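Local coordinates for protein branched-chain amino acid aminotransferase (Thermoproteus uzoniensis, PDB 5CE8) that uses pyridoxal 5'-phosphate to transfer amino groups, probably between the branched-chain amino acids leucine, isoleucine and valine and 2-oxoglutarate, at residues Arg47-Gly52 against Lys99-Ile104; Tyr56-Arg61 against Leu300-Pro305; Glu191-Glu196 against Leu215-Leu220; Gly222-Thr227 against Val258-Glu263. All coordinates share one frame; numbering follows the deposited sequence.

Interaction 1: residues Arg47-Gly52 against Lys99-Ile104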
# COMPACT_ATOMS: atom_id res chain seq x y z
N ARG A 47 21.69 -29.81 -6.57
CA ARG A 47 22.73 -30.60 -5.90
C ARG A 47 22.86 -32.03 -6.38
O ARG A 47 21.90 -32.63 -6.84
CB ARG A 47 22.53 -30.60 -4.39
CG ARG A 47 23.07 -29.36 -3.72
CD ARG A 47 22.68 -29.28 -2.27
NE ARG A 47 23.77 -29.84 -1.59
CZ ARG A 47 24.46 -29.30 -0.61
NH1 ARG A 47 24.09 -28.17 0.02
NH2 ARG A 47 25.52 -30.00 -0.21
N ALA A 48 24.07 -32.56 -6.21
CA ALA A 48 24.33 -33.95 -6.44
C ALA A 48 24.94 -34.39 -5.21
O ALA A 48 25.79 -33.69 -4.66
CB ALA A 48 25.29 -34.14 -7.58
N TYR A 49 24.56 -35.58 -4.78
CA TYR A 49 25.11 -36.14 -3.58
C TYR A 49 25.74 -37.57 -3.80
O TYR A 49 25.17 -38.45 -4.43
CB TYR A 49 24.00 -36.32 -2.59
CG TYR A 49 23.35 -35.08 -2.04
CD1 TYR A 49 23.78 -34.54 -0.84
CD2 TYR A 49 22.22 -34.55 -2.63
CE1 TYR A 49 23.16 -33.46 -0.25
CE2 TYR A 49 21.56 -33.46 -2.02
CZ TYR A 49 22.03 -32.93 -0.85
OH TYR A 49 21.39 -31.89 -0.23
N TRP A 50 26.89 -37.75 -3.20
CA TRP A 50 27.68 -38.96 -3.22
C TRP A 50 27.22 -39.75 -2.02
O TRP A 50 27.33 -39.27 -0.93
CB TRP A 50 29.14 -38.62 -2.96
CG TRP A 50 30.07 -39.79 -3.08
CD1 TRP A 50 30.94 -40.28 -2.11
CD2 TRP A 50 30.25 -40.61 -4.22
NE1 TRP A 50 31.64 -41.35 -2.61
CE2 TRP A 50 31.24 -41.57 -3.90
CE3 TRP A 50 29.71 -40.61 -5.49
CZ2 TRP A 50 31.65 -42.53 -4.80
CZ3 TRP A 50 30.13 -41.57 -6.42
CH2 TRP A 50 31.11 -42.52 -6.06
N ASN A 51 26.77 -40.96 -2.22
CA ASN A 51 26.37 -41.80 -1.11
C ASN A 51 27.42 -42.88 -0.83
O ASN A 51 27.17 -43.74 -0.04
CB ASN A 51 25.02 -42.44 -1.42
CG ASN A 51 25.07 -43.37 -2.58
OD1 ASN A 51 26.14 -43.73 -3.08
ND2 ASN A 51 23.95 -43.77 -3.04
N GLY A 52 28.56 -42.87 -1.51
CA GLY A 52 29.50 -43.96 -1.38
C GLY A 52 29.48 -44.93 -2.55
O GLY A 52 30.52 -45.46 -2.88
N LYS A 99 33.28 -37.32 -7.77
CA LYS A 99 32.75 -38.41 -6.92
C LYS A 99 32.59 -37.84 -5.52
O LYS A 99 33.22 -38.32 -4.54
CB LYS A 99 33.68 -39.65 -6.87
CG LYS A 99 33.63 -40.51 -8.12
CD LYS A 99 34.79 -41.52 -8.18
CE LYS A 99 34.99 -42.11 -9.59
NZ LYS A 99 33.68 -42.38 -10.25
N GLU A 100 31.79 -36.77 -5.44
CA GLU A 100 31.58 -36.02 -4.17
C GLU A 100 30.38 -35.06 -4.34
O GLU A 100 29.97 -34.80 -5.46
CB GLU A 100 32.82 -35.19 -3.86
CG GLU A 100 32.97 -33.94 -4.77
CD GLU A 100 34.38 -33.35 -4.75
OE1 GLU A 100 34.70 -32.51 -3.91
OE2 GLU A 100 35.16 -33.74 -5.60
N ASP A 101 29.91 -34.50 -3.23
CA ASP A 101 28.77 -33.54 -3.19
C ASP A 101 29.13 -32.29 -3.99
O ASP A 101 30.27 -31.73 -3.88
CB ASP A 101 28.41 -33.11 -1.76
CG ASP A 101 27.88 -34.21 -0.92
OD1 ASP A 101 27.68 -35.28 -1.47
OD2 ASP A 101 27.73 -34.00 0.33
N LEU A 102 28.19 -31.91 -4.83
CA LEU A 102 28.29 -30.77 -5.74
C LEU A 102 27.06 -29.88 -5.64
O LEU A 102 26.00 -30.38 -5.28
CB LEU A 102 28.31 -31.25 -7.17
CG LEU A 102 29.36 -32.25 -7.65
CD1 LEU A 102 29.09 -32.59 -9.14
CD2 LEU A 102 30.77 -31.71 -7.36
N TYR A 103 27.27 -28.61 -5.93
CA TYR A 103 26.25 -27.66 -6.34
C TYR A 103 26.49 -27.38 -7.81
O TYR A 103 27.58 -27.05 -8.25
CB TYR A 103 26.41 -26.41 -5.52
CG TYR A 103 25.34 -25.39 -5.75
CD1 TYR A 103 25.48 -24.42 -6.74
CD2 TYR A 103 24.19 -25.37 -4.96
CE1 TYR A 103 24.51 -23.48 -6.95
CE2 TYR A 103 23.20 -24.42 -5.17
CZ TYR A 103 23.39 -23.45 -6.12
OH TYR A 103 22.40 -22.54 -6.41
N ILE A 104 25.46 -27.57 -8.59
CA ILE A 104 25.44 -27.34 -10.01
C ILE A 104 24.63 -26.01 -10.35
O ILE A 104 23.46 -25.83 -9.93
CB ILE A 104 24.78 -28.55 -10.67
CG1 ILE A 104 25.61 -29.87 -10.41
CG2 ILE A 104 24.63 -28.35 -12.16
CD1 ILE A 104 24.70 -31.08 -10.32

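Interaction 2: residues Tyr56-Arg61 against Leu300-Pro305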
# COMPACT_ATOMS: atom_id res chain seq x y z
N TYR A 56 24.25 -39.03 -7.15
CA TYR A 56 22.82 -38.80 -7.58
C TYR A 56 22.49 -37.30 -7.61
O TYR A 56 22.67 -36.55 -6.63
CB TYR A 56 21.81 -39.56 -6.69
CG TYR A 56 22.01 -41.09 -6.85
CD1 TYR A 56 21.56 -41.73 -7.96
CD2 TYR A 56 22.72 -41.82 -5.91
CE1 TYR A 56 21.75 -43.09 -8.15
CE2 TYR A 56 22.94 -43.20 -6.08
CZ TYR A 56 22.48 -43.82 -7.24
OH TYR A 56 22.68 -45.15 -7.47
N VAL A 57 22.05 -36.86 -8.78
CA VAL A 57 21.60 -35.50 -8.95
C VAL A 57 20.12 -35.43 -8.51
O VAL A 57 19.33 -36.28 -8.89
CB VAL A 57 21.66 -35.02 -10.39
CG1 VAL A 57 21.49 -33.51 -10.40
CG2 VAL A 57 22.95 -35.38 -11.17
N PHE A 58 19.81 -34.49 -7.62
CA PHE A 58 18.52 -34.51 -6.94
C PHE A 58 17.61 -33.64 -7.69
O PHE A 58 17.92 -32.43 -7.88
CB PHE A 58 18.59 -34.02 -5.54
CG PHE A 58 17.27 -34.17 -4.82
CD1 PHE A 58 16.73 -35.47 -4.55
CD2 PHE A 58 16.56 -33.08 -4.44
CE1 PHE A 58 15.49 -35.61 -3.97
CE2 PHE A 58 15.38 -33.19 -3.77
CZ PHE A 58 14.84 -34.46 -3.49
N ARG A 59 16.50 -34.23 -8.13
CA ARG A 59 15.38 -33.65 -8.93
C ARG A 59 15.81 -32.82 -10.12
O ARG A 59 15.35 -31.65 -10.36
CB ARG A 59 14.31 -32.96 -8.09
CG ARG A 59 13.79 -33.87 -7.01
CD ARG A 59 12.75 -33.17 -6.10
NE ARG A 59 11.55 -32.85 -6.86
CZ ARG A 59 10.34 -32.64 -6.33
NH1 ARG A 59 10.10 -32.66 -5.03
NH2 ARG A 59 9.32 -32.50 -7.11
N LEU A 60 16.67 -33.46 -10.92
CA LEU A 60 17.26 -32.73 -12.08
C LEU A 60 16.29 -32.15 -13.04
O LEU A 60 16.31 -30.96 -13.35
CB LEU A 60 18.17 -33.67 -12.81
CG LEU A 60 18.98 -33.21 -14.01
CD1 LEU A 60 19.67 -31.88 -13.69
CD2 LEU A 60 19.92 -34.35 -14.45
N ARG A 61 15.40 -33.01 -13.52
CA ARG A 61 14.38 -32.61 -14.46
C ARG A 61 13.42 -31.60 -13.89
O ARG A 61 12.95 -30.73 -14.61
CB ARG A 61 13.60 -33.84 -14.98
CG ARG A 61 12.63 -33.61 -16.14
CD ARG A 61 13.35 -33.24 -17.45
NE ARG A 61 14.26 -34.31 -17.89
CZ ARG A 61 13.98 -35.23 -18.82
NH1 ARG A 61 12.81 -35.22 -19.48
NH2 ARG A 61 14.89 -36.17 -19.12
N LEU A 300 13.15 -42.84 -5.42
CA LEU A 300 14.29 -43.17 -6.24
C LEU A 300 14.12 -42.49 -7.60
O LEU A 300 15.15 -42.06 -8.22
CB LEU A 300 14.59 -44.68 -6.26
CG LEU A 300 15.44 -45.17 -5.03
CD1 LEU A 300 15.70 -46.70 -5.07
CD2 LEU A 300 16.76 -44.52 -4.86
N PRO A 301 12.85 -42.28 -8.04
CA PRO A 301 12.70 -41.48 -9.24
C PRO A 301 13.20 -40.05 -9.25
O PRO A 301 13.37 -39.51 -10.31
CB PRO A 301 11.19 -41.51 -9.47
CG PRO A 301 10.80 -42.87 -8.96
CD PRO A 301 11.69 -43.19 -7.82
N TRP A 302 13.46 -39.45 -8.10
CA TRP A 302 14.02 -38.10 -8.02
C TRP A 302 15.54 -38.07 -8.13
O TRP A 302 16.14 -36.97 -8.17
CB TRP A 302 13.71 -37.46 -6.65
CG TRP A 302 12.31 -37.03 -6.55
CD1 TRP A 302 11.42 -36.78 -7.58
CD2 TRP A 302 11.65 -36.66 -5.37
NE1 TRP A 302 10.20 -36.38 -7.05
CE2 TRP A 302 10.33 -36.28 -5.70
CE3 TRP A 302 12.02 -36.63 -4.06
CZ2 TRP A 302 9.41 -35.87 -4.73
CZ3 TRP A 302 11.08 -36.25 -3.08
CH2 TRP A 302 9.81 -35.88 -3.42
N LEU A 303 16.17 -39.24 -8.16
CA LEU A 303 17.59 -39.34 -8.10
C LEU A 303 18.19 -39.78 -9.42
O LEU A 303 17.90 -40.87 -9.85
CB LEU A 303 17.93 -40.36 -7.06
CG LEU A 303 18.25 -39.72 -5.70
CD1 LEU A 303 16.99 -39.12 -5.09
CD2 LEU A 303 18.86 -40.78 -4.82
N THR A 304 19.04 -38.94 -10.04
CA THR A 304 19.57 -39.20 -11.38
C THR A 304 20.96 -39.70 -11.24
O THR A 304 21.80 -38.93 -10.78
CB THR A 304 19.61 -37.96 -12.27
OG1 THR A 304 18.27 -37.56 -12.54
CG2 THR A 304 20.29 -38.30 -13.61
N PRO A 305 21.24 -40.99 -11.62
CA PRO A 305 22.60 -41.47 -11.41
C PRO A 305 23.51 -40.87 -12.45
O PRO A 305 23.13 -40.79 -13.63
CB PRO A 305 22.51 -42.99 -11.63
CG PRO A 305 21.27 -43.23 -12.37
CD PRO A 305 20.33 -42.10 -12.01
O HOH W 1 16.87 -36.10 -10.73

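Interaction 3: residues Glu191-Glu196 against Leu215-Leu220. With PLP (pyridoxal-5'-phosphate), chain D.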
# COMPACT_ATOMS: atom_id res chain seq x y z
N GLU A 191 3.23 -6.36 1.90
CA GLU A 191 2.00 -6.39 2.70
C GLU A 191 2.36 -6.76 4.14
O GLU A 191 1.48 -6.87 5.00
CB GLU A 191 0.99 -7.40 2.11
CG GLU A 191 0.44 -7.02 0.70
CD GLU A 191 1.28 -7.51 -0.49
OE1 GLU A 191 2.33 -8.16 -0.25
OE2 GLU A 191 0.88 -7.23 -1.72
N GLY A 192 3.62 -7.01 4.39
CA GLY A 192 4.12 -7.19 5.75
C GLY A 192 4.20 -8.60 6.29
O GLY A 192 4.43 -8.77 7.45
N LYS A 193 4.00 -9.61 5.43
CA LYS A 193 3.95 -11.01 5.79
C LYS A 193 5.32 -11.58 5.50
O LYS A 193 5.90 -11.19 4.47
CB LYS A 193 3.03 -11.85 4.96
CG LYS A 193 1.60 -11.39 4.84
CD LYS A 193 0.89 -11.16 6.18
CE LYS A 193 -0.53 -10.63 5.88
NZ LYS A 193 -0.43 -9.19 5.44
N VAL A 194 5.79 -12.48 6.37
CA VAL A 194 7.10 -13.22 6.16
C VAL A 194 7.04 -14.01 4.85
O VAL A 194 6.11 -14.79 4.59
CB VAL A 194 7.36 -14.19 7.36
CG1 VAL A 194 8.61 -15.10 7.17
CG2 VAL A 194 7.53 -13.43 8.64
N VAL A 195 8.04 -13.89 3.99
CA VAL A 195 8.02 -14.73 2.83
C VAL A 195 9.25 -15.63 2.56
O VAL A 195 9.09 -16.76 2.12
CB VAL A 195 7.61 -13.99 1.56
CG1 VAL A 195 6.13 -13.73 1.59
CG2 VAL A 195 8.36 -12.69 1.39
N GLU A 196 10.43 -15.14 2.77
CA GLU A 196 11.66 -15.77 2.19
C GLU A 196 12.84 -15.52 3.12
O GLU A 196 12.81 -14.55 3.87
CB GLU A 196 11.92 -15.13 0.88
CG GLU A 196 11.13 -15.56 -0.33
CD GLU A 196 11.61 -16.82 -0.95
OE1 GLU A 196 12.71 -17.26 -0.66
OE2 GLU A 196 10.90 -17.37 -1.77
N LEU A 215 2.02 -19.57 -2.23
CA LEU A 215 2.61 -19.23 -3.55
C LEU A 215 2.46 -17.80 -3.88
O LEU A 215 3.41 -17.13 -4.32
CB LEU A 215 1.96 -20.09 -4.63
CG LEU A 215 2.74 -21.23 -5.28
CD1 LEU A 215 3.50 -22.08 -4.30
CD2 LEU A 215 1.79 -22.11 -6.08
N GLU A 216 1.28 -17.28 -3.55
CA GLU A 216 0.87 -15.96 -3.92
C GLU A 216 1.56 -14.85 -3.17
O GLU A 216 1.38 -13.70 -3.51
CB GLU A 216 -0.66 -15.83 -3.80
CG GLU A 216 -1.28 -16.19 -2.49
CD GLU A 216 -1.78 -17.67 -2.44
OE1 GLU A 216 -1.23 -18.58 -3.13
OE2 GLU A 216 -2.72 -17.94 -1.70
N ASP A 217 2.21 -15.19 -2.05
CA ASP A 217 2.75 -14.19 -1.16
C ASP A 217 4.03 -13.47 -1.70
O ASP A 217 4.45 -12.48 -1.13
CB ASP A 217 2.95 -14.70 0.26
CG ASP A 217 1.67 -14.48 1.19
OD1 ASP A 217 0.57 -14.23 0.66
OD2 ASP A 217 1.80 -14.64 2.42
N GLY A 218 4.63 -13.96 -2.80
CA GLY A 218 5.84 -13.43 -3.27
C GLY A 218 7.04 -14.36 -3.15
O GLY A 218 8.06 -13.87 -3.25
N ILE A 219 6.88 -15.68 -2.91
CA ILE A 219 8.01 -16.66 -2.83
C ILE A 219 8.47 -17.14 -4.19
O ILE A 219 7.75 -16.99 -5.22
CB ILE A 219 7.69 -17.89 -1.93
CG1 ILE A 219 6.46 -18.68 -2.45
CG2 ILE A 219 7.34 -17.45 -0.50
CD1 ILE A 219 6.28 -20.05 -1.84
N LEU A 220 9.70 -17.65 -4.21
CA LEU A 220 10.04 -18.56 -5.27
C LEU A 220 9.55 -19.95 -4.80
O LEU A 220 9.71 -20.28 -3.62
CB LEU A 220 11.54 -18.47 -5.49
CG LEU A 220 11.75 -19.34 -6.74
CD1 LEU A 220 12.37 -18.45 -7.80
CD2 LEU A 220 12.45 -20.61 -6.40
N1 PLP D . 13.87 -18.76 -2.35
C2 PLP D . 14.38 -18.02 -3.32
C2A PLP D . 14.21 -16.53 -3.33
C3 PLP D . 15.21 -18.62 -4.36
O3 PLP D . 15.82 -17.82 -5.32
C4 PLP D . 15.41 -20.09 -4.33
C4A PLP D . 16.23 -20.84 -5.36
C5 PLP D . 14.75 -20.81 -3.20
C6 PLP D . 14.00 -20.05 -2.26
C5A PLP D . 14.87 -22.28 -2.93
O4P PLP D . 14.49 -23.05 -4.02
P PLP D . 15.04 -24.52 -4.13
O1P PLP D . 16.61 -24.51 -4.15
O2P PLP D . 14.37 -25.31 -3.09
O3P PLP D . 14.68 -25.05 -5.49
O HOH W 2 2.78 -9.72 -2.39
O HOH W 3 3.40 -15.18 4.31

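Interaction 4: residues Gly222-Thr227 against Val258-Glu263. With PLP (pyridoxal-5'-phosphate), chain D.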
# COMPACT_ATOMS: atom_id res chain seq x y z
N GLY A 222 10.07 -23.22 -4.19
CA GLY A 222 11.22 -24.03 -4.06
C GLY A 222 10.80 -25.48 -4.25
O GLY A 222 9.69 -25.91 -3.83
N ILE A 223 11.73 -26.20 -4.82
CA ILE A 223 11.70 -27.62 -4.99
C ILE A 223 12.08 -28.32 -3.68
O ILE A 223 11.61 -29.42 -3.45
CB ILE A 223 12.60 -28.03 -6.15
CG1 ILE A 223 11.84 -27.65 -7.41
CG2 ILE A 223 12.88 -29.55 -6.15
CD1 ILE A 223 12.56 -27.69 -8.72
N THR A 224 12.92 -27.72 -2.85
CA THR A 224 13.10 -28.23 -1.51
C THR A 224 11.80 -28.08 -0.71
O THR A 224 11.39 -29.01 -0.00
CB THR A 224 14.30 -27.54 -0.82
OG1 THR A 224 15.47 -27.65 -1.68
CG2 THR A 224 14.60 -28.25 0.48
N ARG A 225 11.16 -26.94 -0.91
CA ARG A 225 9.81 -26.65 -0.33
C ARG A 225 8.82 -27.72 -0.74
O ARG A 225 8.11 -28.29 0.13
CB ARG A 225 9.39 -25.24 -0.68
CG ARG A 225 7.94 -24.87 -0.32
CD ARG A 225 7.62 -23.56 -0.94
NE ARG A 225 6.31 -23.05 -0.50
CZ ARG A 225 5.15 -23.37 -1.02
NH1 ARG A 225 5.04 -24.21 -2.06
NH2 ARG A 225 4.07 -22.88 -0.44
N GLU A 226 8.79 -28.03 -2.06
CA GLU A 226 7.91 -28.99 -2.57
C GLU A 226 8.25 -30.37 -1.96
O GLU A 226 7.35 -31.11 -1.48
CB GLU A 226 7.98 -29.04 -4.08
CG GLU A 226 6.86 -29.84 -4.75
CD GLU A 226 7.02 -29.95 -6.25
OE1 GLU A 226 7.15 -28.88 -6.95
OE2 GLU A 226 7.00 -31.07 -6.75
N THR A 227 9.52 -30.72 -1.93
CA THR A 227 9.90 -31.99 -1.23
C THR A 227 9.39 -32.06 0.21
O THR A 227 8.85 -33.12 0.64
CB THR A 227 11.44 -32.17 -1.35
OG1 THR A 227 11.75 -32.10 -2.76
CG2 THR A 227 11.89 -33.39 -0.80
N VAL A 258 14.59 -23.87 4.10
CA VAL A 258 14.76 -24.96 3.14
C VAL A 258 15.23 -24.33 1.82
O VAL A 258 14.84 -23.15 1.51
CB VAL A 258 13.52 -25.88 2.97
CG1 VAL A 258 13.03 -26.35 4.33
CG2 VAL A 258 12.41 -25.17 2.26
N GLY A 259 16.13 -25.06 1.13
CA GLY A 259 16.65 -24.66 -0.13
C GLY A 259 17.67 -25.67 -0.56
O GLY A 259 18.16 -26.48 0.27
N THR A 260 17.99 -25.63 -1.87
CA THR A 260 18.86 -26.58 -2.43
C THR A 260 20.14 -26.47 -1.64
O THR A 260 20.60 -27.51 -1.14
CB THR A 260 19.03 -26.44 -3.95
OG1 THR A 260 17.83 -26.91 -4.60
CG2 THR A 260 20.23 -27.32 -4.49
N ALA A 261 20.72 -25.24 -1.51
CA ALA A 261 22.00 -25.05 -0.83
C ALA A 261 21.82 -25.19 0.67
O ALA A 261 22.67 -25.73 1.36
CB ALA A 261 22.63 -23.69 -1.15
N ALA A 262 20.70 -24.67 1.15
CA ALA A 262 20.41 -24.71 2.59
C ALA A 262 20.06 -26.10 3.15
O ALA A 262 20.20 -26.31 4.40
CB ALA A 262 19.24 -23.73 2.88
N GLU A 263 19.52 -27.00 2.30
CA GLU A 263 18.92 -28.28 2.76
C GLU A 263 17.80 -27.92 3.76
O GLU A 263 16.87 -27.18 3.38
CB GLU A 263 20.02 -29.21 3.26
CG GLU A 263 21.14 -29.38 2.18
CD GLU A 263 22.26 -30.36 2.53
OE1 GLU A 263 22.72 -31.16 1.67
OE2 GLU A 263 22.72 -30.29 3.67
N1 PLP D . 13.87 -18.76 -2.35
C2 PLP D . 14.38 -18.02 -3.32
C2A PLP D . 14.21 -16.53 -3.33
C3 PLP D . 15.21 -18.62 -4.36
O3 PLP D . 15.82 -17.82 -5.32
C4 PLP D . 15.41 -20.09 -4.33
C4A PLP D . 16.23 -20.84 -5.36
C5 PLP D . 14.75 -20.81 -3.20
C6 PLP D . 14.00 -20.05 -2.26
C5A PLP D . 14.87 -22.28 -2.93
O4P PLP D . 14.49 -23.05 -4.02
P PLP D . 15.04 -24.52 -4.13
O1P PLP D . 16.61 -24.51 -4.15
O2P PLP D . 14.37 -25.31 -3.09
O3P PLP D . 14.68 -25.05 -5.49

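Interaction 1: residues Arg47-Gly52 against Lys99-Ile104
Ala48 and Leu102 form a hydrogen-bonded antiparallel pair. Ala48 N donates to Leu102 O at 3.1 Å, and Leu102 N returns a nearly straight bond to Ala48 O at 3.0 Å. The regular ladder stops at Asp101. There a side chain takes over the acceptor's task, and Asp101 OD1 receives Trp50 N at 3.1 Å with an N-H...O angle of 170°. The N-H arrives nearly in line with the C-O bond. CG of Asp101 lies beside its own backbone N (chi1 -67°), which turns the carboxylate back over the neighbouring strand. Its plane stands at 75° to the ring of Tyr49. The Tyr49 hydroxyl bonds to Glu263.

Beyond these bonds the contact is mostly packing. Trp50 and Lys99 run side by side. Lys99 CB sits over the six-membered ring, 4.0 Å from the centroid, in a CH-pi contact. Lys99 O lies above the same face, nearer the rim, and Gly52 N is on the opposite face. At the other end Ala48 CB meets Leu102 CB at 4.2 Å and Ile104 CD1 at 4.1 Å. Arg47 and Tyr103 point to the other side of the sheet, where Arg47 NH2 bonds to Gly134 O. This is antiparallel pairing of strands 41-50 and 102-109 inside the sheet of the small N-terminal domain of a class-IV (fold type IV) aminotransferase.

Interaction 2: residues Tyr56-Arg61 against Leu300-Pro305
Arg59 and Trp302 lie side by side and point the same way, where the last strand of the chain, 303-305, closes one border of the antiparallel N-terminal sheet. The guanidinium is stacked flat on the indole, with planes 11° apart and centres 4.1 Å apart. It is shifted off the ring axis, so Arg59 NH1 comes to 3.3 Å from Trp302 CZ2. The aliphatic part takes the middle. Arg59 CD rests over the five-membered ring in a CH-pi contact, 3.8 Å from its centroid. A bend at chi3 (66°) brings the guanidinium back over the indole. Salt bridges to Asp62 and Glu226 and a hydrogen bond to Thr227 hold the charged end.

Phe58 runs alongside the same indole but stands almost upright to it, planes at 88°. Its CZ meets Trp302 CE3 at 3.6 Å. Arg59 CG covers one face of the phenyl ring, and Leu303 CD1 touches its edge. Further along, Tyr56 and Leu303 cross at about a right angle, with Tyr56 CB against the leucine CG and CD2. Tyr56 CE1 packs on Pro305 CB.

The strands are joined by an antiparallel hydrogen-bonded pair. Val57 N donates to Thr304 O, and Thr304 N donates to Val57 O, each at 2.9 Å. Arg59, the N-cap residue of helix 60-74, donates its N-H to Trp302 O at 2.8 Å. A water completes the corner: it donates to Trp302 O, accepts from Leu60 N, and bonds to Thr304 OG1 at 2.7 Å.

Interaction 3: residues Glu191-Glu196 against Leu215-Leu220
Val195 and Glu196 form a classic beta bulge opposite Met187, at the pyridoxal 5'-phosphate site. Both meet Ile219 of the facing loop, and Glu196 also meets Leu220. The two carboxylate oxygens of Glu196 have different tasks. Leu220 N donates to Glu196 OE2 at 2.7 Å, with an N-H...O angle of 150°. OE1 lies 2.5 Å from N1 of the cofactor, consistent with the pairing of a glutamate with the pyridine nitrogen in class-IV aminotransferases. A bend at chi2 (-80°) sets the carboxylate between the two partners. The loop N-H thus fixes, as a second-shell group, the acid that reaches the ring. Leu220 also touches the cofactor itself, with CB 3.6 Å from PLP C2.

Behind the carboxylate the contact is mainly packing. Ile219 CG2 presses on Val195 O at 3.2 Å. Val195 CG1 reaches Asp217 CB at 3.6 Å and also touches the carbonyl O of that residue. A water donates to both Val194 O and Asp217 OD2, and Ser243 also bonds to OD2.

The end of segment 191-196 lies on strand 194-197, which pairs antiparallel with strand 184-188 in the mixed sheet. Segment 215-220 belongs to the loop between strand 209-212 and helix 223-235. Asn201, at the start of strand 201-206, bonds to Leu220 O, and Arg225 of helix 223-235 packs on Ile219.

Interaction 4: residues Gly222-Thr227 against Val258-Glu263
Thr224 sets its hydroxyl on the flat peptide between Gly259 and Thr260. OG1 stands almost straight above the carbonyl carbon, 3.2 Å from Gly259 C. The Thr260 N-H does not aim at this oxygen but at the phosphate of pyridoxal 5'-phosphate. Together the two segments form the phosphate-binding cup of this class-IV aminotransferase, and no hydrogen bond passes directly between them. The phosphate is the link.

From one side come the first residues of helix 223-235. Ile223 N donates to PLP O3P, and Thr224 N donates to PLP O2P at 2.8 Å. Thr224 OG1 donates to the same O2P at 2.9 Å, so this oxygen has two bonds from one residue. The helix start would also favour the negative charge through its dipole. Gly222 is the N-cap, and a side chain on it would run into O2P.

From the other side Thr260 grips PLP O1P with both N and OG1. In both threonines OG1 lies beside its own backbone N (chi1 -53° in Thr224, -74° in Thr260), which lets hydroxyl and N-H serve one oxygen.

The methyl of Thr224 faces the other way. CG2 packs on Val258 CB at 3.6 Å, the two side chains sliding past each other in opposite directions. Val258 CG2 touches the backbone of Arg225, whose guanidinium pairs with Glu241. Arg66 and Tyr167 also bond to the cofactor. Thr260 OG1 donates to PLP O1P at 2.7 Å.

Overall arrangement
Interactions 1 and 2 share the antiparallel N-terminal sheet. Their centres are 11 Å apart, and strands 41-50 and 55-58 are neighbours in it. Along the chain they cross, since segment 56-61 falls between the two segments of interaction 1. Interaction 1 closes before interaction 3 opens, and interaction 3 closes before interaction 4 opens. Interactions 3 and 4 are nested inside the loop closed by interaction 2. Both reach the mixed sheet and both touch the cofactor, from the pyridine end and the phosphate end; their centres are 16 Å apart. Interaction 4 touches interaction 1, and its helix 223-235 touches interaction 2. The phosphate site thus lies where the N-terminal sheet meets the part of the chain that binds the cofactor.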